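Local coordinates for Tas1 (Pseudomonas aeruginosa, PDB 6OX6), which pyrophosphorylates adenosine nucleotides to (p)ppApp, draining ADP and ATP from competitor cells as a type VI secretion toxin, at residues T243-F249 and A289-N294; A281-S285 and I304-A308; D341-Y345 and S426-Y430; E368-K373 and Y429-R434; L270-H274 and T321-L326. One frame throughout, in Å; residues are numbered along the deposited sequence.

The five contacts fall into three groups around the mixed sheet. Contacts 1 and 2, with centres 13 Å apart, alternate along the chain and touch directly: K292 NZ makes a salt bridge of 2.6 Å to D306 OD2, and A289 packs on L307. Contacts 3 and 4 lie across the chain's centre from contact 2, share helix 419-435 with Y429 and Y430, and have centres only 9 Å apart; R434 NH2 probably hydrogen-bonds G344 O at 2.9 Å. Contact 5 stands apart, its centre 21 Å from those of contacts 2 and 4. Acetate ions, probably from the crystallisation liquor, are hydrogen-bonded to K373 and weakly to K284, and may mark anion-holding spots.

Contact 1: residues T243-F249 and A289-N294; sequences TQVPKGF and AMQKIN
M290, a selenomethionine, leaves its helix with CG trans to the carbonyl carbon (chi1 -72°), which sends CG out over the F249 ring, and turns at its last torsion (chi3 52°); F249 CG stands opposite its backbone N (chi1 174°), swinging the ring toward helix 286-296. The two side chains meet at about a right angle. M290 CG lies over one face of the F249 ring, 3.5 Å from its centroid, in a CH-pi contact displaced toward the rim. M290 SE sits over the same face, 4.4 Å from that centroid. The turn at the end of the chain carries the methyl to V245, where M290 CE is 3.6 Å from V245 CG2. I293 comes at the ring's edge, its CD1 in the ring plane and 3.5 Å from F249 CD1, and its other branch, CG2, packs 3.6 Å from P246 CG. A single hydrogen bond crosses the contact: N294 ND2 donates to Q244 O over 2.9 Å, close to its own amide plane and in the plane of the carbonyl. A type II turn from P246 to F249, with G248 as N-cap, presents the ring, giving a Met-aromatic contact that joins the loop before helix 249-253 to helix 286-296.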
# COMPACT_ATOMS: atom_id res chain seq x y z
N THR A 243 13.83 -13.86 16.76
CA THR A 243 13.21 -13.55 15.48
C THR A 243 13.61 -14.54 14.37
O THR A 243 14.78 -14.67 14.03
CB THR A 243 13.57 -12.13 15.03
OG1 THR A 243 13.20 -11.96 13.65
CG2 THR A 243 15.07 -11.86 15.21
N GLN A 244 12.64 -15.29 13.87
CA GLN A 244 12.92 -16.34 12.89
C GLN A 244 13.18 -15.98 11.43
O GLN A 244 12.31 -15.44 10.75
CB GLN A 244 11.82 -17.41 12.95
CG GLN A 244 11.55 -17.94 14.35
CD GLN A 244 12.47 -19.09 14.72
OE1 GLN A 244 13.00 -19.78 13.85
NE2 GLN A 244 12.65 -19.30 16.01
N VAL A 245 14.40 -16.27 10.97
CA VAL A 245 14.75 -16.07 9.56
C VAL A 245 13.77 -16.88 8.70
O VAL A 245 13.49 -18.04 9.03
CB VAL A 245 16.20 -16.50 9.30
CG1 VAL A 245 16.60 -16.22 7.87
CG2 VAL A 245 17.16 -15.81 10.28
N PRO A 246 13.19 -16.32 7.65
CA PRO A 246 12.27 -17.11 6.82
C PRO A 246 13.05 -18.02 5.89
O PRO A 246 14.18 -17.74 5.49
CB PRO A 246 11.47 -16.05 6.04
CG PRO A 246 11.72 -14.74 6.76
CD PRO A 246 13.12 -14.88 7.31
N LYS A 247 12.43 -19.15 5.55
CA LYS A 247 13.06 -20.11 4.66
C LYS A 247 13.27 -19.48 3.29
O LYS A 247 12.36 -18.88 2.72
CB LYS A 247 12.21 -21.37 4.54
CG LYS A 247 12.07 -22.17 5.83
CD LYS A 247 12.92 -23.45 5.82
CE LYS A 247 12.94 -24.17 4.46
NZ LYS A 247 13.52 -25.56 4.54
N GLY A 248 14.48 -19.62 2.76
CA GLY A 248 14.79 -19.01 1.49
C GLY A 248 14.97 -17.51 1.54
O GLY A 248 15.08 -16.88 0.48
N PHE A 249 15.05 -16.92 2.73
CA PHE A 249 15.09 -15.47 2.85
C PHE A 249 16.28 -14.87 2.13
O PHE A 249 16.13 -13.92 1.35
CB PHE A 249 15.12 -15.04 4.31
CG PHE A 249 15.29 -13.56 4.48
CD1 PHE A 249 14.20 -12.72 4.44
CD2 PHE A 249 16.55 -13.00 4.65
CE1 PHE A 249 14.34 -11.35 4.57
CE2 PHE A 249 16.71 -11.63 4.79
CZ PHE A 249 15.59 -10.81 4.75
N ALA A 289 12.49 -6.36 6.81
CA ALA A 289 12.09 -7.25 5.73
C ALA A 289 11.64 -8.59 6.30
O ALA A 289 10.59 -9.10 5.92
CB ALA A 289 13.26 -7.44 4.76
N MSE A 290 12.41 -9.14 7.23
CA MSE A 290 12.03 -10.40 7.84
C MSE A 290 10.77 -10.35 8.65
O MSE A 290 9.94 -11.26 8.57
CB MSE A 290 13.17 -10.97 8.72
CG MSE A 290 14.35 -11.49 7.92
SE MSE A 290 15.98 -11.65 8.95
CE MSE A 290 15.29 -12.68 10.44
N GLN A 291 10.59 -9.27 9.41
CA GLN A 291 9.40 -9.09 10.22
C GLN A 291 8.17 -8.96 9.32
O GLN A 291 7.11 -9.50 9.64
CB GLN A 291 9.53 -7.85 11.11
CG GLN A 291 10.29 -8.09 12.40
CD GLN A 291 9.72 -9.25 13.20
OE1 GLN A 291 9.39 -10.30 12.64
NE2 GLN A 291 9.60 -9.07 14.51
N LYS A 292 8.32 -8.25 8.21
CA LYS A 292 7.21 -8.07 7.27
C LYS A 292 6.88 -9.37 6.55
O LYS A 292 5.70 -9.70 6.35
CB LYS A 292 7.55 -6.96 6.27
CG LYS A 292 6.45 -6.65 5.29
CD LYS A 292 6.77 -5.37 4.53
CE LYS A 292 5.56 -4.85 3.77
NZ LYS A 292 5.87 -3.54 3.14
N ILE A 293 7.89 -10.14 6.14
CA ILE A 293 7.64 -11.45 5.55
C ILE A 293 6.91 -12.35 6.53
O ILE A 293 5.96 -13.06 6.15
CB ILE A 293 8.96 -12.10 5.11
CG1 ILE A 293 9.47 -11.41 3.85
CG2 ILE A 293 8.76 -13.64 4.93
CD1 ILE A 293 10.99 -11.62 3.60
N ASN A 294 7.36 -12.38 7.79
CA ASN A 294 6.74 -13.25 8.78
C ASN A 294 5.32 -12.81 9.14
O ASN A 294 4.45 -13.67 9.34
CB ASN A 294 7.60 -13.32 10.04
CG ASN A 294 8.93 -14.04 9.81
OD1 ASN A 294 9.06 -14.87 8.92
ND2 ASN A 294 9.93 -13.71 10.64

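Contact 2: residues A281-S285 and I304-A308; sequences APIKS and IKDLA. With ACT (acetate ion), chain D.
K284 NZ comes to D306 from above: the salt bridge to D306 OD2, 3.1 Å long, meets the carboxylate 62° out of its plane. The lysine starts out extended, then folds at its last two torsions (chi3 -119°, chi4 57°), which bends the ammonium end back toward the aspartate. The same NZ makes a weak hydrogen bond of 3.0 Å to O of an acetate ion, probably picked up from the crystallisation liquor and also held by R288 NH2. D306 OD2 has its stronger partner in K292 NZ, so two lysines converge on one carboxylate oxygen and would be expected to favour its ionised form.

The backbones are joined at a single carbonyl. K284 N donates to L307 O over 2.9 Å, in the carbonyl plane and on a lone pair, and I283 CA approaches the same oxygen at 3.4 Å in a CA-H...O contact. Apolar contacts are few: K284 CB lies 3.9 Å from L307 CD2, and K284 CD is 4.2 Å from I304 CD1.

The contact thus ties the loop after strand 277-280 to the loop entering strand 308-313, its partner in the sheet. L307 and I304 rest on helix 286-296 through A289 and I293, while I283 packs against Y253 and against A256 and K260 at the start of helix 256-273.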
# COMPACT_ATOMS: atom_id res chain seq x y z
N ALA A 281 15.34 4.91 -2.89
CA ALA A 281 15.48 4.50 -1.50
C ALA A 281 16.39 3.29 -1.45
O ALA A 281 16.51 2.56 -2.44
CB ALA A 281 14.12 4.16 -0.88
N PRO A 282 17.04 3.03 -0.32
CA PRO A 282 17.84 1.81 -0.20
C PRO A 282 16.94 0.58 -0.06
O PRO A 282 15.72 0.67 0.12
CB PRO A 282 18.66 2.04 1.07
CG PRO A 282 17.79 2.95 1.90
CD PRO A 282 17.08 3.84 0.91
N ILE A 283 17.59 -0.58 -0.14
CA ILE A 283 16.91 -1.86 0.03
C ILE A 283 16.32 -1.93 1.43
O ILE A 283 16.89 -1.40 2.39
CB ILE A 283 17.93 -2.99 -0.24
CG1 ILE A 283 17.87 -3.42 -1.70
CG2 ILE A 283 17.74 -4.18 0.67
CD1 ILE A 283 18.35 -2.36 -2.66
N LYS A 284 15.14 -2.54 1.56
CA LYS A 284 14.52 -2.67 2.87
C LYS A 284 15.51 -3.31 3.85
O LYS A 284 16.21 -4.26 3.50
CB LYS A 284 13.25 -3.51 2.80
CG LYS A 284 12.43 -3.51 4.08
CD LYS A 284 11.03 -4.10 3.87
CE LYS A 284 9.96 -3.05 4.18
NZ LYS A 284 10.11 -1.80 3.35
N SER A 285 15.57 -2.78 5.07
CA SER A 285 16.51 -3.33 6.04
C SER A 285 16.15 -4.77 6.37
O SER A 285 14.98 -5.17 6.33
CB SER A 285 16.53 -2.50 7.33
OG SER A 285 15.62 -3.02 8.30
N ILE A 304 6.98 -10.90 -0.63
CA ILE A 304 7.21 -9.50 -0.29
C ILE A 304 7.56 -8.73 -1.56
O ILE A 304 8.35 -9.19 -2.39
CB ILE A 304 8.30 -9.35 0.79
CG1 ILE A 304 8.46 -7.88 1.17
CG2 ILE A 304 9.63 -9.92 0.31
CD1 ILE A 304 9.30 -7.68 2.45
N LYS A 305 6.99 -7.53 -1.70
CA LYS A 305 7.05 -6.81 -2.96
C LYS A 305 7.78 -5.47 -2.88
O LYS A 305 7.95 -4.81 -3.92
CB LYS A 305 5.63 -6.61 -3.50
CG LYS A 305 4.83 -7.92 -3.52
CD LYS A 305 3.43 -7.76 -4.11
CE LYS A 305 2.66 -9.10 -4.15
NZ LYS A 305 2.46 -9.68 -2.77
N ASP A 306 8.23 -5.04 -1.70
CA ASP A 306 8.82 -3.72 -1.56
C ASP A 306 10.24 -3.79 -0.99
O ASP A 306 10.71 -2.84 -0.38
CB ASP A 306 7.95 -2.81 -0.70
CG ASP A 306 7.91 -3.24 0.78
OD1 ASP A 306 8.14 -4.44 1.07
OD2 ASP A 306 7.63 -2.36 1.64
N LEU A 307 10.93 -4.92 -1.20
CA LEU A 307 12.35 -4.94 -0.89
C LEU A 307 13.08 -3.83 -1.62
O LEU A 307 13.87 -3.07 -1.03
CB LEU A 307 12.93 -6.32 -1.22
CG LEU A 307 12.51 -7.40 -0.22
CD1 LEU A 307 13.04 -8.75 -0.65
CD2 LEU A 307 13.00 -7.05 1.19
N ALA A 308 12.81 -3.68 -2.91
CA ALA A 308 13.24 -2.55 -3.71
C ALA A 308 12.03 -1.66 -3.96
O ALA A 308 10.94 -2.16 -4.28
CB ALA A 308 13.84 -3.01 -5.04
C ACT D . 11.45 0.51 5.34
O ACT D . 10.72 -0.35 5.90
OXT ACT D . 11.10 1.41 4.54
CH3 ACT D . 12.99 0.46 5.70

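Contact 3: residues D341-Y345 and S426-Y430; sequences DPLGY and SRAYY
Two side-chain hydrogen bonds from the helix take successive carbonyls of the 341-345 turn. S426 OG donates to L343 O over 2.8 Å, on a lone pair in the carbonyl plane; with OG opposite the backbone N (chi1 -178°), the hydroxyl points at the turn. R427 folds at chi3 so that NH1 reaches P342 O at 2.7 Å, the oxygen lying near the guanidinium plane and the bond again following a lone pair.

Within the turn, the carboxylate of D341 does the polar work. OD1 accepts from L343 N at 3.1 Å, an Asx turn laid over the type I beta turn from D341 to G344, and OD2 accepts from Y345 N at 2.9 Å; both donors approach from above the carboxylate plane. R60 of the immunity protein chain adds a salt bridge to OD2, so the loop between strands 332-336 and 347-353 faces the helix on one side and the inhibitor on another.

Backbone packing is close where G344, at positive phi, lies against the helix: its CA is 4.2 Å from R427 CA, and its carbonyl O is 3.4 Å from Y430 CB.

The aromatic part belongs to Y345 and Y430. Their rings meet obliquely, planes at 55°, with Y345 CD2 3.6 Å from Y430 CZ. The edge of the Y430 ring also receives L343 O in its plane, 3.3 Å from Y430 CD2.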
# COMPACT_ATOMS: atom_id res chain seq x y z
N ASP A 341 -11.30 4.49 -1.21
CA ASP A 341 -10.50 4.36 0.00
C ASP A 341 -11.24 4.97 1.20
O ASP A 341 -11.61 6.16 1.15
CB ASP A 341 -9.17 5.06 -0.24
CG ASP A 341 -8.29 5.12 1.00
OD1 ASP A 341 -8.47 4.32 1.94
OD2 ASP A 341 -7.38 5.96 1.01
N PRO A 342 -11.47 4.22 2.29
CA PRO A 342 -12.14 4.81 3.46
C PRO A 342 -11.44 6.04 3.99
O PRO A 342 -12.08 6.91 4.61
CB PRO A 342 -12.12 3.68 4.50
CG PRO A 342 -11.83 2.43 3.73
CD PRO A 342 -10.97 2.86 2.59
N LEU A 343 -10.13 6.14 3.79
CA LEU A 343 -9.36 7.28 4.25
C LEU A 343 -9.21 8.38 3.19
O LEU A 343 -8.57 9.38 3.47
CB LEU A 343 -7.98 6.83 4.71
CG LEU A 343 -7.93 5.70 5.76
CD1 LEU A 343 -6.47 5.54 6.29
CD2 LEU A 343 -8.88 5.89 6.89
N GLY A 344 -9.77 8.21 1.99
CA GLY A 344 -9.79 9.30 1.02
C GLY A 344 -8.47 9.64 0.37
O GLY A 344 -8.36 10.68 -0.29
N TYR A 345 -7.48 8.77 0.50
CA TYR A 345 -6.19 9.02 -0.13
C TYR A 345 -6.31 8.81 -1.65
O TYR A 345 -7.22 8.14 -2.13
CB TYR A 345 -5.14 8.09 0.49
CG TYR A 345 -3.71 8.25 -0.04
CD1 TYR A 345 -3.08 7.20 -0.68
CD2 TYR A 345 -3.03 9.45 0.10
CE1 TYR A 345 -1.78 7.34 -1.18
CE2 TYR A 345 -1.74 9.61 -0.38
CZ TYR A 345 -1.12 8.53 -1.01
OH TYR A 345 0.15 8.65 -1.51
N SER A 426 -10.19 11.96 7.79
CA SER A 426 -9.13 11.77 6.80
C SER A 426 -9.61 12.13 5.40
O SER A 426 -8.92 12.86 4.67
CB SER A 426 -8.63 10.32 6.86
OG SER A 426 -7.56 10.12 5.93
N ARG A 427 -10.84 11.71 5.06
CA ARG A 427 -11.39 12.03 3.75
C ARG A 427 -11.60 13.53 3.61
O ARG A 427 -11.29 14.12 2.57
CB ARG A 427 -12.73 11.31 3.53
CG ARG A 427 -12.61 9.80 3.43
CD ARG A 427 -13.92 9.18 2.89
NE ARG A 427 -15.05 9.45 3.78
CZ ARG A 427 -15.32 8.73 4.87
NH1 ARG A 427 -14.56 7.68 5.20
NH2 ARG A 427 -16.38 9.04 5.62
N ALA A 428 -12.13 14.16 4.67
CA ALA A 428 -12.32 15.61 4.61
C ALA A 428 -10.98 16.32 4.45
O ALA A 428 -10.89 17.33 3.73
CB ALA A 428 -13.05 16.07 5.87
N TYR A 429 -9.93 15.80 5.07
CA TYR A 429 -8.62 16.44 4.96
C TYR A 429 -8.10 16.35 3.54
O TYR A 429 -7.75 17.37 2.93
CB TYR A 429 -7.64 15.78 5.95
CG TYR A 429 -6.20 16.26 5.84
CD1 TYR A 429 -5.81 17.51 6.36
CD2 TYR A 429 -5.23 15.44 5.29
CE1 TYR A 429 -4.47 17.93 6.28
CE2 TYR A 429 -3.91 15.86 5.19
CZ TYR A 429 -3.54 17.09 5.67
OH TYR A 429 -2.21 17.43 5.57
N TYR A 430 -8.02 15.14 3.00
CA TYR A 430 -7.50 14.97 1.65
C TYR A 430 -8.37 15.66 0.61
O TYR A 430 -7.86 16.08 -0.42
CB TYR A 430 -7.40 13.50 1.30
CG TYR A 430 -6.19 12.82 1.89
CD1 TYR A 430 -4.91 13.40 1.78
CD2 TYR A 430 -6.30 11.60 2.55
CE1 TYR A 430 -3.78 12.75 2.31
CE2 TYR A 430 -5.17 10.94 3.05
CZ TYR A 430 -3.93 11.52 2.93
OH TYR A 430 -2.83 10.84 3.45

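Contact 4: residues E368-K373 and Y429-R434; sequences EMIYAK and YYDAVR. With ACT (acetate ion), chain I.
A372 CB is the apolar centre, lodged among three side chains of segment 429-434: V433 CG2 at 3.7 Å, Y430 CE1 at 3.8 Å, and Y429 CE2 slightly farther off. The methyl comes at the Y430 ring from its edge. M369, a selenomethionine, bends at chi2 and chi3 (-49° and -58°) to lay its methyl CE 3.6 Å from Y430 CD1; SE lies oblique to the ring in a Met-aromatic contact.

Farther out, K373 runs past the phenol end of Y430, its CB 3.2 Å from Y430 OH, and continues fully extended until NZ donates to O of an acetate ion, probably from the crystallisation liquor, over 2.7 Å. Y429 OH lies 3.0 Å from A372 O, which sits near the plane of the Y429 ring; the Y429 hydroxyl has its stronger partner in P398 O and is also bonded to Q401 N. R434 marks the other polar edge. Its NH2 forms a salt bridge of 2.8 Å with D431 OD1 one helical turn back, and the guanidinium also bonds G344 O and S346 OG.

The two short helical segments run roughly antiparallel, 147° between their directions, their axes 10.1 Å apart. Helix 367-373, entered straight after strand 359-365, is thereby held between the C-terminal helix 419-435 and, on its far side, helix 376-383, whose L382 and L383 meet I370; Y371 packs on helix 385-393.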
# COMPACT_ATOMS: atom_id res chain seq x y z
N GLU A 368 1.29 17.70 -4.12
CA GLU A 368 0.25 18.11 -3.17
C GLU A 368 -0.15 16.96 -2.27
O GLU A 368 -0.33 17.13 -1.06
CB GLU A 368 -0.97 18.66 -3.92
CG GLU A 368 -0.71 19.99 -4.63
CD GLU A 368 0.23 19.87 -5.85
OE1 GLU A 368 0.49 18.73 -6.31
OE2 GLU A 368 0.72 20.91 -6.34
N MSE A 369 -0.30 15.77 -2.86
CA MSE A 369 -0.71 14.60 -2.11
C MSE A 369 0.34 14.17 -1.13
O MSE A 369 0.00 13.75 0.00
CB MSE A 369 -0.97 13.45 -3.08
CG MSE A 369 -2.33 13.62 -3.76
SE MSE A 369 -3.70 13.99 -2.40
CE MSE A 369 -3.44 12.38 -1.29
N ILE A 370 1.61 14.26 -1.52
CA ILE A 370 2.72 13.86 -0.65
C ILE A 370 2.88 14.84 0.50
O ILE A 370 3.08 14.45 1.65
CB ILE A 370 4.01 13.73 -1.46
CG1 ILE A 370 3.95 12.42 -2.28
CG2 ILE A 370 5.24 13.77 -0.49
CD1 ILE A 370 4.86 12.40 -3.48
N TYR A 371 2.79 16.14 0.20
CA TYR A 371 2.74 17.15 1.25
C TYR A 371 1.66 16.80 2.27
O TYR A 371 1.88 16.86 3.48
CB TYR A 371 2.45 18.51 0.62
CG TYR A 371 2.36 19.62 1.61
CD1 TYR A 371 1.13 20.20 1.93
CD2 TYR A 371 3.49 20.10 2.24
CE1 TYR A 371 1.05 21.24 2.86
CE2 TYR A 371 3.43 21.12 3.16
CZ TYR A 371 2.21 21.68 3.47
OH TYR A 371 2.17 22.69 4.39
N ALA A 372 0.49 16.43 1.77
CA ALA A 372 -0.64 16.18 2.65
C ALA A 372 -0.41 14.96 3.52
O ALA A 372 -0.70 14.98 4.73
CB ALA A 372 -1.91 16.01 1.82
N LYS A 373 0.13 13.89 2.94
CA LYS A 373 0.19 12.63 3.64
C LYS A 373 1.40 12.53 4.58
O LYS A 373 1.25 12.07 5.72
CB LYS A 373 0.23 11.48 2.64
CG LYS A 373 0.52 10.14 3.29
CD LYS A 373 0.66 9.05 2.22
CE LYS A 373 1.15 7.76 2.82
NZ LYS A 373 1.26 6.69 1.81
N TYR A 429 -9.93 15.80 5.07
CA TYR A 429 -8.62 16.44 4.96
C TYR A 429 -8.10 16.35 3.54
O TYR A 429 -7.75 17.37 2.93
CB TYR A 429 -7.64 15.78 5.95
CG TYR A 429 -6.20 16.26 5.84
CD1 TYR A 429 -5.81 17.51 6.36
CD2 TYR A 429 -5.23 15.44 5.29
CE1 TYR A 429 -4.47 17.93 6.28
CE2 TYR A 429 -3.91 15.86 5.19
CZ TYR A 429 -3.54 17.09 5.67
OH TYR A 429 -2.21 17.43 5.57
N TYR A 430 -8.02 15.14 3.00
CA TYR A 430 -7.50 14.97 1.65
C TYR A 430 -8.37 15.66 0.61
O TYR A 430 -7.86 16.08 -0.42
CB TYR A 430 -7.40 13.50 1.30
CG TYR A 430 -6.19 12.82 1.89
CD1 TYR A 430 -4.91 13.40 1.78
CD2 TYR A 430 -6.30 11.60 2.55
CE1 TYR A 430 -3.78 12.75 2.31
CE2 TYR A 430 -5.17 10.94 3.05
CZ TYR A 430 -3.93 11.52 2.93
OH TYR A 430 -2.83 10.84 3.45
N ASP A 431 -9.69 15.74 0.86
CA ASP A 431 -10.57 16.47 -0.06
C ASP A 431 -10.25 17.95 -0.08
O ASP A 431 -10.29 18.58 -1.14
CB ASP A 431 -12.03 16.27 0.34
CG ASP A 431 -12.59 14.95 -0.17
OD1 ASP A 431 -11.89 14.27 -0.96
OD2 ASP A 431 -13.73 14.61 0.22
N ALA A 432 -9.98 18.54 1.09
CA ALA A 432 -9.62 19.96 1.10
C ALA A 432 -8.33 20.18 0.31
O ALA A 432 -8.21 21.17 -0.43
CB ALA A 432 -9.48 20.48 2.53
N VAL A 433 -7.37 19.26 0.41
CA VAL A 433 -6.14 19.41 -0.36
C VAL A 433 -6.44 19.45 -1.86
O VAL A 433 -5.92 20.30 -2.59
CB VAL A 433 -5.15 18.28 -0.04
CG1 VAL A 433 -3.92 18.49 -0.84
CG2 VAL A 433 -4.82 18.23 1.48
N ARG A 434 -7.31 18.55 -2.33
CA ARG A 434 -7.56 18.38 -3.77
C ARG A 434 -8.44 19.47 -4.36
O ARG A 434 -8.40 19.69 -5.58
CB ARG A 434 -8.18 17.00 -4.05
CG ARG A 434 -7.19 15.82 -3.96
CD ARG A 434 -7.75 14.48 -4.43
NE ARG A 434 -8.78 14.03 -3.50
CZ ARG A 434 -8.60 13.15 -2.53
NH1 ARG A 434 -7.42 12.54 -2.36
NH2 ARG A 434 -9.63 12.87 -1.72
C ACT I . 3.49 7.97 -0.85
O ACT I . 3.02 7.03 -0.15
OXT ACT I . 4.30 8.88 -0.51
CH3 ACT I . 3.00 8.00 -2.36

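Contact 5: residues L270-H274 and T321-L326; sequences LAAKH and TVAAEL
L270 and L326 form the firmly packed floor of this contact, the two leucines meeting obliquely with L270 CD1 3.7 Å from L326 CD2. Just above them V322 CG2 faces the H274 ring, 4.0 Å above its plane and displaced toward the rim. T321 adds its methyl next to the same ring: with CG2 opposite the backbone N, it comes obliquely to 3.4 Å from H274 CE1. The ring is therefore lodged against the first turn of the 321-326 segment, although H274 itself has already left helical geometry at the end of helix 256-273.

Below L326 and V322 lies the sheet. A271 and V322 both touch I312 of strand 308-313, and V322 and L326 also rest on V364 of strand 359-365, so helices 256-273 and 319-328 lie side by side on one face of the mixed sheet. This alpha/beta layering is consistent with the (p)ppGpp-synthetase-like fold expected of a nucleotide pyrophosphokinase.

Toward solvent the model is less certain. H274 NE2 and E325 OE1 face each other, but the modelled approach is too short to trust, and the oxygen's position is doubtful. The exposed K273 hangs over this side, its NZ near the E325 carboxylate without forming a salt bridge, though the uncertain oxygen makes the gap approximate.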
# COMPACT_ATOMS: atom_id res chain seq x y z
N LEU A 270 10.81 7.30 -16.78
CA LEU A 270 9.47 7.88 -16.80
C LEU A 270 9.42 9.21 -16.07
O LEU A 270 8.65 10.10 -16.46
CB LEU A 270 8.47 6.92 -16.19
CG LEU A 270 8.43 5.57 -16.88
CD1 LEU A 270 7.98 4.51 -15.90
CD2 LEU A 270 7.49 5.69 -18.04
N ALA A 271 10.20 9.37 -15.00
CA ALA A 271 10.15 10.65 -14.28
C ALA A 271 10.69 11.77 -15.15
O ALA A 271 10.05 12.81 -15.32
CB ALA A 271 10.93 10.57 -12.97
N ALA A 272 11.87 11.56 -15.74
CA ALA A 272 12.46 12.58 -16.61
C ALA A 272 11.67 12.79 -17.90
O ALA A 272 11.87 13.81 -18.55
CB ALA A 272 13.91 12.21 -16.91
N LYS A 273 10.76 11.88 -18.24
CA LYS A 273 9.90 12.05 -19.41
C LYS A 273 8.84 13.13 -19.20
O LYS A 273 8.54 13.90 -20.13
CB LYS A 273 9.21 10.72 -19.74
CG LYS A 273 9.75 10.00 -20.96
CD LYS A 273 8.65 9.21 -21.66
CE LYS A 273 7.63 10.15 -22.31
NZ LYS A 273 6.46 9.47 -22.95
N HIS A 274 8.22 13.19 -18.01
CA HIS A 274 7.07 14.05 -17.78
C HIS A 274 7.38 15.20 -16.84
O HIS A 274 6.45 15.80 -16.28
CB HIS A 274 5.90 13.25 -17.22
CG HIS A 274 5.60 12.03 -18.01
ND1 HIS A 274 4.57 11.98 -18.93
CD2 HIS A 274 6.18 10.81 -18.02
CE1 HIS A 274 4.53 10.77 -19.46
NE2 HIS A 274 5.50 10.04 -18.93
N THR A 321 -0.87 9.52 -16.54
CA THR A 321 -0.04 9.14 -17.69
C THR A 321 1.05 8.17 -17.27
O THR A 321 1.24 7.13 -17.91
CB THR A 321 0.57 10.38 -18.34
OG1 THR A 321 -0.47 11.33 -18.59
CG2 THR A 321 1.22 10.01 -19.65
N VAL A 322 1.73 8.47 -16.15
CA VAL A 322 2.76 7.59 -15.61
C VAL A 322 2.18 6.23 -15.22
O VAL A 322 2.82 5.19 -15.43
CB VAL A 322 3.46 8.24 -14.41
CG1 VAL A 322 4.52 7.29 -13.87
CG2 VAL A 322 4.07 9.57 -14.82
N ALA A 323 0.99 6.22 -14.61
CA ALA A 323 0.33 4.96 -14.28
C ALA A 323 0.19 4.06 -15.51
O ALA A 323 0.51 2.86 -15.46
CB ALA A 323 -1.05 5.24 -13.68
N ALA A 324 -0.31 4.62 -16.61
CA ALA A 324 -0.48 3.85 -17.85
C ALA A 324 0.86 3.33 -18.36
O ALA A 324 0.94 2.23 -18.93
CB ALA A 324 -1.14 4.72 -18.91
N GLU A 325 1.92 4.11 -18.13
CA GLU A 325 3.26 3.74 -18.56
C GLU A 325 3.74 2.48 -17.84
O GLU A 325 4.30 1.58 -18.46
CB GLU A 325 4.23 4.89 -18.32
CG GLU A 325 4.76 5.53 -19.59
CD GLU A 325 4.05 6.82 -19.94
OE1 GLU A 325 4.48 7.89 -19.46
OE2 GLU A 325 3.05 6.76 -20.68
N LEU A 326 3.54 2.43 -16.52
CA LEU A 326 3.97 1.28 -15.74
C LEU A 326 3.15 0.05 -16.12
O LEU A 326 3.66 -1.08 -16.13
CB LEU A 326 3.83 1.59 -14.24
CG LEU A 326 4.66 2.77 -13.69
CD1 LEU A 326 4.17 3.22 -12.31
CD2 LEU A 326 6.10 2.37 -13.57